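Local atomic coordinates of attaching and effacing protein, pathogenesis factor (Escherichia coli, PDB entry 4E9L), a protein that acts as a bacterial surface adhesin of the intimin/invasin family, here represented by a piece that includes consecutive immunoglobulin-like domains. Residues Pro100-Val105 with Val185-Asp190; Ala225-Leu231 with Glu250-Tyr256. All coordinates share one frame; numbering follows the deposited sequence.

Interaction 1: residues Pro100-Val105 with Val185-Asp190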
ATOM      1  N   PRO A 100     -17.604 -28.657  -9.010  1.00 16.55           N
ATOM      2  CA  PRO A 100     -17.872 -28.050  -7.682  1.00 15.44           C
ATOM      3  C   PRO A 100     -18.044 -26.539  -7.793  1.00 19.38           C
ATOM      4  O   PRO A 100     -17.757 -25.949  -8.840  1.00 19.68           O
ATOM      5  CB  PRO A 100     -16.566 -28.346  -6.919  1.00 17.33           C
ATOM      6  CG  PRO A 100     -15.492 -28.196  -8.015  1.00 22.19           C
ATOM      7  CD  PRO A 100     -16.145 -28.757  -9.279  1.00 18.72           C
ATOM      8  N   ASP A 101     -18.393 -25.903  -6.681  1.00 14.94           N
ATOM      9  CA  ASP A 101     -18.369 -24.459  -6.604  1.00 15.89           C
ATOM     10  C   ASP A 101     -16.873 -24.136  -6.349  1.00 22.47           C
ATOM     11  O   ASP A 101     -16.105 -25.021  -5.949  1.00 22.63           O
ATOM     12  CB  ASP A 101     -19.298 -23.939  -5.501  1.00 18.25           C
ATOM     13  CG  ASP A 101     -19.293 -22.424  -5.333  1.00 33.56           C
ATOM     14  OD1 ASP A 101     -18.895 -21.711  -6.299  1.00 33.86           O
ATOM     15  OD2 ASP A 101     -19.649 -21.949  -4.230  1.00 39.71           O
ATOM     16  N   LYS A 102     -16.435 -22.926  -6.687  1.00 20.08           N
ATOM     17  CA  LYS A 102     -15.019 -22.577  -6.570  1.00 20.24           C
ATOM     18  C   LYS A 102     -14.028 -23.445  -7.399  1.00 22.18           C
ATOM     19  O   LYS A 102     -12.957 -23.821  -6.887  1.00 22.56           O
ATOM     20  CB  LYS A 102     -14.582 -22.313  -5.116  1.00 22.32           C
ATOM     21  CG  LYS A 102     -15.390 -21.183  -4.493  1.00 32.25           C
ATOM     22  CD  LYS A 102     -14.808 -20.711  -3.173  1.00 50.74           C
ATOM     23  CE  LYS A 102     -15.810 -19.953  -2.323  1.00 60.61           C
ATOM     24  NZ  LYS A 102     -16.541 -18.888  -3.072  1.00 67.29           N
ATOM     25  N   PRO A 103     -14.335 -23.789  -8.677  1.00 17.77           N
ATOM     26  CA  PRO A 103     -13.306 -24.465  -9.482  1.00 18.78           C
ATOM     27  C   PRO A 103     -12.211 -23.412  -9.744  1.00 22.19           C
ATOM     28  O   PRO A 103     -12.456 -22.201  -9.602  1.00 20.74           O
ATOM     29  CB  PRO A 103     -14.054 -24.813 -10.771  1.00 20.16           C
ATOM     30  CG  PRO A 103     -15.032 -23.684 -10.933  1.00 22.66           C
ATOM     31  CD  PRO A 103     -15.510 -23.445  -9.515  1.00 18.82           C
ATOM     32  N   VAL A 104     -11.014 -23.862 -10.081  1.00 20.37           N
ATOM     33  CA  VAL A 104      -9.882 -22.960 -10.321  1.00 20.89           C
ATOM     34  C   VAL A 104      -9.783 -22.689 -11.813  1.00 23.30           C
ATOM     35  O   VAL A 104     -10.070 -23.584 -12.628  1.00 21.81           O
ATOM     36  CB  VAL A 104      -8.570 -23.591  -9.745  1.00 26.00           C
ATOM     37  CG1 VAL A 104      -7.349 -22.677  -9.940  1.00 25.39           C
ATOM     38  CG2 VAL A 104      -8.739 -23.934  -8.258  1.00 26.32           C
ATOM     39  N   VAL A 105      -9.335 -21.479 -12.179  1.00 19.24           N
ATOM     40  CA  VAL A 105      -9.062 -21.113 -13.580  1.00 19.31           C
ATOM     41  C   VAL A 105      -8.176 -22.179 -14.205  1.00 24.26           C
ATOM     42  O   VAL A 105      -7.295 -22.741 -13.521  1.00 20.88           O
ATOM     43  CB  VAL A 105      -8.409 -19.705 -13.741  1.00 21.79           C
ATOM     44  CG1 VAL A 105      -9.391 -18.607 -13.401  1.00 20.45           C
ATOM     45  CG2 VAL A 105      -7.116 -19.561 -12.927  1.00 21.11           C
ATOM     46  N   VAL A 185     -21.365 -20.024 -10.317  1.00 20.63           N
ATOM     47  CA  VAL A 185     -20.186 -20.310  -9.486  1.00 19.35           C
ATOM     48  C   VAL A 185     -19.187 -19.178  -9.626  1.00 23.97           C
ATOM     49  O   VAL A 185     -19.234 -18.409 -10.597  1.00 23.00           O
ATOM     50  CB  VAL A 185     -19.496 -21.689  -9.729  1.00 22.45           C
ATOM     51  CG1 VAL A 185     -20.406 -22.858  -9.354  1.00 22.31           C
ATOM     52  CG2 VAL A 185     -18.958 -21.832 -11.152  1.00 21.73           C
ATOM     53  N   THR A 186     -18.255 -19.112  -8.668  1.00 21.98           N
ATOM     54  CA  THR A 186     -17.130 -18.200  -8.700  1.00 21.59           C
ATOM     55  C   THR A 186     -15.960 -19.069  -9.118  1.00 23.17           C
ATOM     56  O   THR A 186     -15.665 -20.072  -8.461  1.00 23.07           O
ATOM     57  CB  THR A 186     -16.860 -17.578  -7.316  1.00 28.98           C
ATOM     58  OG1 THR A 186     -18.033 -16.894  -6.892  1.00 27.53           O
ATOM     59  CG2 THR A 186     -15.657 -16.620  -7.331  1.00 27.24           C
ATOM     60  N   VAL A 187     -15.333 -18.717 -10.238  1.00 17.61           N
ATOM     61  CA  VAL A 187     -14.145 -19.426 -10.703  1.00 16.05           C
ATOM     62  C   VAL A 187     -12.993 -18.655 -10.024  1.00 20.87           C
ATOM     63  O   VAL A 187     -12.880 -17.444 -10.203  1.00 20.05           O
ATOM     64  CB  VAL A 187     -14.028 -19.471 -12.244  1.00 18.19           C
ATOM     65  CG1 VAL A 187     -12.749 -20.187 -12.670  1.00 18.45           C
ATOM     66  CG2 VAL A 187     -15.259 -20.131 -12.869  1.00 17.18           C
ATOM     67  N   VAL A 188     -12.226 -19.338  -9.170  1.00 18.43           N
ATOM     68  CA  VAL A 188     -11.176 -18.703  -8.370  1.00 18.39           C
ATOM     69  C   VAL A 188      -9.833 -18.635  -9.087  1.00 20.65           C
ATOM     70  O   VAL A 188      -9.531 -19.465  -9.946  1.00 19.43           O
ATOM     71  CB  VAL A 188     -11.040 -19.282  -6.923  1.00 21.22           C
ATOM     72  CG1 VAL A 188     -12.346 -19.134  -6.150  1.00 21.26           C
ATOM     73  CG2 VAL A 188     -10.535 -20.725  -6.912  1.00 20.56           C
ATOM     74  N   ALA A 189      -9.027 -17.664  -8.705  1.00 16.57           N
ATOM     75  CA  ALA A 189      -7.671 -17.500  -9.234  1.00 16.74           C
ATOM     76  C   ALA A 189      -6.796 -18.708  -8.791  1.00 21.92           C
ATOM     77  O   ALA A 189      -7.124 -19.405  -7.825  1.00 19.99           O
ATOM     78  CB  ALA A 189      -7.076 -16.196  -8.710  1.00 16.68           C
ATOM     79  N   ASP A 190      -5.710 -18.972  -9.513  1.00 18.73           N
ATOM     80  CA  ASP A 190      -4.799 -20.049  -9.146  1.00 18.94           C
ATOM     81  C   ASP A 190      -3.897 -19.598  -7.952  1.00 23.04           C
ATOM     82  O   ASP A 190      -4.160 -18.547  -7.334  1.00 22.42           O
ATOM     83  CB  ASP A 190      -3.977 -20.472 -10.387  1.00 21.70           C
ATOM     84  CG  ASP A 190      -3.564 -21.939 -10.421  1.00 32.03           C
ATOM     85  OD1 ASP A 190      -3.417 -22.551  -9.330  1.00 31.29           O
ATOM     86  OD2 ASP A 190      -3.309 -22.450 -11.521  1.00 37.69           O
TER
HETATM   87  O   HOH W   1     -19.730 -19.182  -5.783  1.00 49.61           O
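The Pro103 ring and the Val105 methyls touch Val185 and Val187, and two backbone bonds tie the loop to the strand end. Val188 N donates to Pro103 O (2.9 Å) and Val188 O accepts from Val105 N (3.0 Å), both nearly straight, so Val188 is held through both its polar backbone atoms. These two bonds flank Val104, which pairs with Val188 as a single beta bridge, and around it the side chains pack in pairs. The Pro103 ring sits across two valines, its CD 4.1 Å from Val185 CG2 and its CG against Val187 CG2. The other branch of Val187, CG1, extends opposite its own backbone N (chi1 178°) and reaches Val105 CG1 at 3.8 Å. Val188 divides its methyls: CG1 lies against the CB and CG of Lys102, while CG2 meets Val104 CG2 at 3.9 Å. Val104 CG1 leans instead over Asp190 CA. At the exposed end, Asp101 turns its carboxylate (chi1 178°) so that OD1 comes 3.5 Å from Val185 CB, takes a weak bond from Lys102 N and accepts from a water that also bonds Thr186 OG1. Strand 183-187 pairs with strand 165-173, while the 100-105 loop, linking strands 95-99 and 108-114, joins the other sheet to it.

Interaction 2: residues Ala225-Leu231 with Glu250-Tyr256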
ATOM      1  N   ALA A 225      -6.599 -11.188  -9.981  1.00 18.67           N
ATOM      2  CA  ALA A 225      -6.523 -10.627  -8.632  1.00 20.16           C
ATOM      3  C   ALA A 225      -6.954 -11.709  -7.618  1.00 24.68           C
ATOM      4  O   ALA A 225      -7.889 -12.477  -7.884  1.00 24.48           O
ATOM      5  CB  ALA A 225      -7.445  -9.419  -8.536  1.00 21.19           C
ATOM      6  N   ILE A 226      -6.214 -11.843  -6.514  1.00 19.11           N
ATOM      7  CA  ILE A 226      -6.513 -12.843  -5.496  1.00 18.52           C
ATOM      8  C   ILE A 226      -7.103 -12.162  -4.254  1.00 24.90           C
ATOM      9  O   ILE A 226      -6.412 -11.374  -3.589  1.00 22.44           O
ATOM     10  CB  ILE A 226      -5.285 -13.707  -5.139  1.00 21.08           C
ATOM     11  CG1 ILE A 226      -4.710 -14.418  -6.391  1.00 20.25           C
ATOM     12  CG2 ILE A 226      -5.668 -14.730  -4.048  1.00 22.17           C
ATOM     13  CD1 ILE A 226      -3.386 -15.058  -6.144  1.00 21.56           C
ATOM     14  N   SER A 227      -8.361 -12.514  -3.934  1.00 24.82           N
ATOM     15  CA  SER A 227      -9.121 -11.983  -2.793  1.00 26.14           C
ATOM     16  C   SER A 227      -9.087 -12.875  -1.560  1.00 29.62           C
ATOM     17  O   SER A 227      -8.744 -14.050  -1.655  1.00 28.73           O
ATOM     18  CB  SER A 227     -10.569 -11.706  -3.194  1.00 32.12           C
ATOM     19  OG  SER A 227     -10.646 -10.580  -4.055  1.00 46.69           O
ATOM     20  N   GLY A 228      -9.417 -12.280  -0.414  1.00 26.83           N
ATOM     21  CA  GLY A 228      -9.542 -12.935   0.879  1.00 26.25           C
ATOM     22  C   GLY A 228      -8.277 -13.492   1.482  1.00 30.15           C
ATOM     23  O   GLY A 228      -8.366 -14.366   2.341  1.00 31.71           O
ATOM     24  N   LEU A 229      -7.090 -13.000   1.064  1.00 23.56           N
ATOM     25  CA  LEU A 229      -5.830 -13.496   1.623  1.00 22.95           C
ATOM     26  C   LEU A 229      -5.596 -13.065   3.063  1.00 25.91           C
ATOM     27  O   LEU A 229      -5.962 -11.952   3.429  1.00 24.84           O
ATOM     28  CB  LEU A 229      -4.630 -13.052   0.771  1.00 23.23           C
ATOM     29  CG  LEU A 229      -4.527 -13.679  -0.631  1.00 27.77           C
ATOM     30  CD1 LEU A 229      -3.403 -13.071  -1.403  1.00 28.45           C
ATOM     31  CD2 LEU A 229      -4.322 -15.179  -0.571  1.00 30.66           C
ATOM     32  N   SER A 230      -4.944 -13.935   3.858  1.00 23.03           N
ATOM     33  CA  SER A 230      -4.509 -13.627   5.221  1.00 24.07           C
ATOM     34  C   SER A 230      -3.008 -13.404   5.111  1.00 25.92           C
ATOM     35  O   SER A 230      -2.277 -14.284   4.642  1.00 26.22           O
ATOM     36  CB  SER A 230      -4.838 -14.768   6.181  1.00 29.60           C
ATOM     37  OG  SER A 230      -6.221 -14.691   6.484  1.00 41.95           O
ATOM     38  N   LEU A 231      -2.567 -12.187   5.429  1.00 19.70           N
ATOM     39  CA  LEU A 231      -1.178 -11.794   5.238  1.00 18.74           C
ATOM     40  C   LEU A 231      -0.461 -11.381   6.490  1.00 23.37           C
ATOM     41  O   LEU A 231      -1.076 -11.021   7.497  1.00 23.05           O
ATOM     42  CB  LEU A 231      -1.126 -10.572   4.273  1.00 18.33           C
ATOM     43  CG  LEU A 231      -1.828 -10.666   2.909  1.00 22.35           C
ATOM     44  CD1 LEU A 231      -2.038  -9.291   2.334  1.00 21.72           C
ATOM     45  CD2 LEU A 231      -1.017 -11.535   1.907  1.00 24.94           C
ATOM     46  N   GLU A 250      -8.047  -5.364   3.163  1.00 14.75           N
ATOM     47  CA  GLU A 250      -8.357  -5.686   1.779  1.00 15.67           C
ATOM     48  C   GLU A 250      -9.202  -4.567   1.195  1.00 21.25           C
ATOM     49  O   GLU A 250     -10.160  -4.121   1.837  1.00 20.80           O
ATOM     50  CB  GLU A 250      -9.068  -7.043   1.680  1.00 17.45           C
ATOM     51  CG  GLU A 250      -9.171  -7.495   0.231  1.00 22.08           C
ATOM     52  CD  GLU A 250      -9.643  -8.909   0.004  1.00 36.11           C
ATOM     53  OE1 GLU A 250      -9.850  -9.651   0.989  1.00 34.64           O
ATOM     54  OE2 GLU A 250      -9.792  -9.277  -1.179  1.00 38.37           O
ATOM     55  N   LYS A 251      -8.797  -4.056   0.022  1.00 17.46           N
ATOM     56  CA  LYS A 251      -9.467  -2.922  -0.632  1.00 18.65           C
ATOM     57  C   LYS A 251     -10.186  -3.333  -1.915  1.00 33.57           C
ATOM     58  O   LYS A 251     -10.583  -2.478  -2.700  1.00 38.09           O
ATOM     59  CB  LYS A 251      -8.475  -1.779  -0.916  1.00 18.10           C
ATOM     60  CG  LYS A 251      -7.842  -1.132   0.313  1.00 19.28           C
ATOM     61  CD  LYS A 251      -8.886  -0.338   1.126  1.00 20.36           C
ATOM     62  CE  LYS A 251      -8.283   0.396   2.286  1.00 27.86           C
ATOM     63  NZ  LYS A 251      -9.328   0.995   3.160  1.00 29.76           N
ATOM     64  N   GLY A 252     -10.332  -4.627  -2.139  1.00 33.64           N
ATOM     65  CA  GLY A 252     -10.997  -5.121  -3.337  1.00 35.06           C
ATOM     66  C   GLY A 252     -10.061  -5.307  -4.509  1.00 39.39           C
ATOM     67  O   GLY A 252      -9.020  -4.640  -4.601  1.00 38.22           O
ATOM     68  N   ASP A 253     -10.431  -6.232  -5.414  1.00 35.80           N
ATOM     69  CA  ASP A 253      -9.652  -6.564  -6.617  1.00 35.58           C
ATOM     70  C   ASP A 253      -8.189  -6.933  -6.306  1.00 32.59           C
ATOM     71  O   ASP A 253      -7.259  -6.488  -6.999  1.00 32.85           O
ATOM     72  CB  ASP A 253      -9.780  -5.469  -7.713  1.00 38.60           C
ATOM     73  CG  ASP A 253     -11.188  -5.239  -8.261  1.00 58.08           C
ATOM     74  OD1 ASP A 253     -12.022  -6.183  -8.198  1.00 59.56           O
ATOM     75  OD2 ASP A 253     -11.444  -4.134  -8.788  1.00 65.79           O
ATOM     76  N   GLY A 254      -8.012  -7.729  -5.247  1.00 25.38           N
ATOM     77  CA  GLY A 254      -6.711  -8.239  -4.814  1.00 22.83           C
ATOM     78  C   GLY A 254      -5.709  -7.205  -4.339  1.00 21.44           C
ATOM     79  O   GLY A 254      -4.501  -7.444  -4.378  1.00 19.34           O
ATOM     80  N   SER A 255      -6.204  -6.051  -3.888  1.00 18.07           N
ATOM     81  CA  SER A 255      -5.381  -4.970  -3.360  1.00 16.54           C
ATOM     82  C   SER A 255      -5.466  -5.026  -1.834  1.00 17.65           C
ATOM     83  O   SER A 255      -6.555  -5.180  -1.291  1.00 15.25           O
ATOM     84  CB  SER A 255      -5.894  -3.627  -3.876  1.00 21.42           C
ATOM     85  OG  SER A 255      -5.112  -2.576  -3.338  1.00 34.22           O
ATOM     86  N   TYR A 256      -4.328  -4.918  -1.136  1.00 14.51           N
ATOM     87  CA  TYR A 256      -4.309  -4.952   0.346  1.00 12.69           C
ATOM     88  C   TYR A 256      -3.406  -3.844   0.819  1.00 16.39           C
ATOM     89  O   TYR A 256      -2.372  -3.597   0.201  1.00 15.64           O
ATOM     90  CB  TYR A 256      -3.756  -6.293   0.886  1.00 14.09           C
ATOM     91  CG  TYR A 256      -4.498  -7.504   0.381  1.00 13.30           C
ATOM     92  CD1 TYR A 256      -5.417  -8.166   1.186  1.00 14.91           C
ATOM     93  CD2 TYR A 256      -4.263  -8.008  -0.900  1.00 13.08           C
ATOM     94  CE1 TYR A 256      -6.088  -9.299   0.733  1.00 16.78           C
ATOM     95  CE2 TYR A 256      -4.937  -9.135  -1.368  1.00 13.82           C
ATOM     96  CZ  TYR A 256      -5.851  -9.774  -0.547  1.00 21.25           C
ATOM     97  OH  TYR A 256      -6.534 -10.867  -0.994  1.00 20.07           O
TER
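The Tyr256 ring carries Leu231 CD1 over one face, 4.0 Å from the ring centroid and 28° off the normal, a CH-pi contact; at its edge, in plane, lies Ile226 O. Leu229 CB comes obliquely to within 3.7 Å of Tyr256 CZ. With CG beside its backbone N (chi1 -56°), the tyrosine carries its hydroxyl to the 225-231 backbone, where OH donates to Ile226 O (2.6 Å), from 23° outside the carbonyl plane, and accepts from Leu229 N (3.0 Å). The phenol thus bridges two backbone groups, fixing the direction of its own proton. Tyr256 is the second residue of strand 255-261, which follows strand 244-252 after a type I' turn from Gly252 to Ser255, making a beta hairpin at the edge of an immunoglobulin-like sheet. From the first strand, Glu250 stretches out, and one N-H of Gly228 is shared by both its oxygens on their syn sides, from somewhat out of the carboxylate plane and straighter to OE2 (3.1 Å) than to OE1 (3.0 Å). Ser227 OG adds a weak bond to OE2. Gly254 comes close to the loop, its CA 3.4 Å from Ile226 O, and Ala225 CB touches Asp253 O. Trp248 packs against both Leu231 and Tyr256.

In the fold
Both segments of interaction 1 precede those of interaction 2 in the chain, and the two contacts belong to successive immunoglobulin-like domains. Their centres lie 16 Å apart, yet they touch: Ala189 CB packs on Ile226 CG1 (3.8 Å), and Asp190 O lies 3.8 Å from Ile226 CD1. Interaction 1 joins strand 183-187 to the loop after strand 95-99; interaction 2 joins the loop leading into strand 231-236 to the hairpin of strands 244-252 and 255-261. Asp190 N also bonds Asp220 OD2, in the loop that follows strand 211-217, a polar link beside the packing. Together they form part of the junction between adjacent domains, and probably help set their relative orientation in the elongated adhesin.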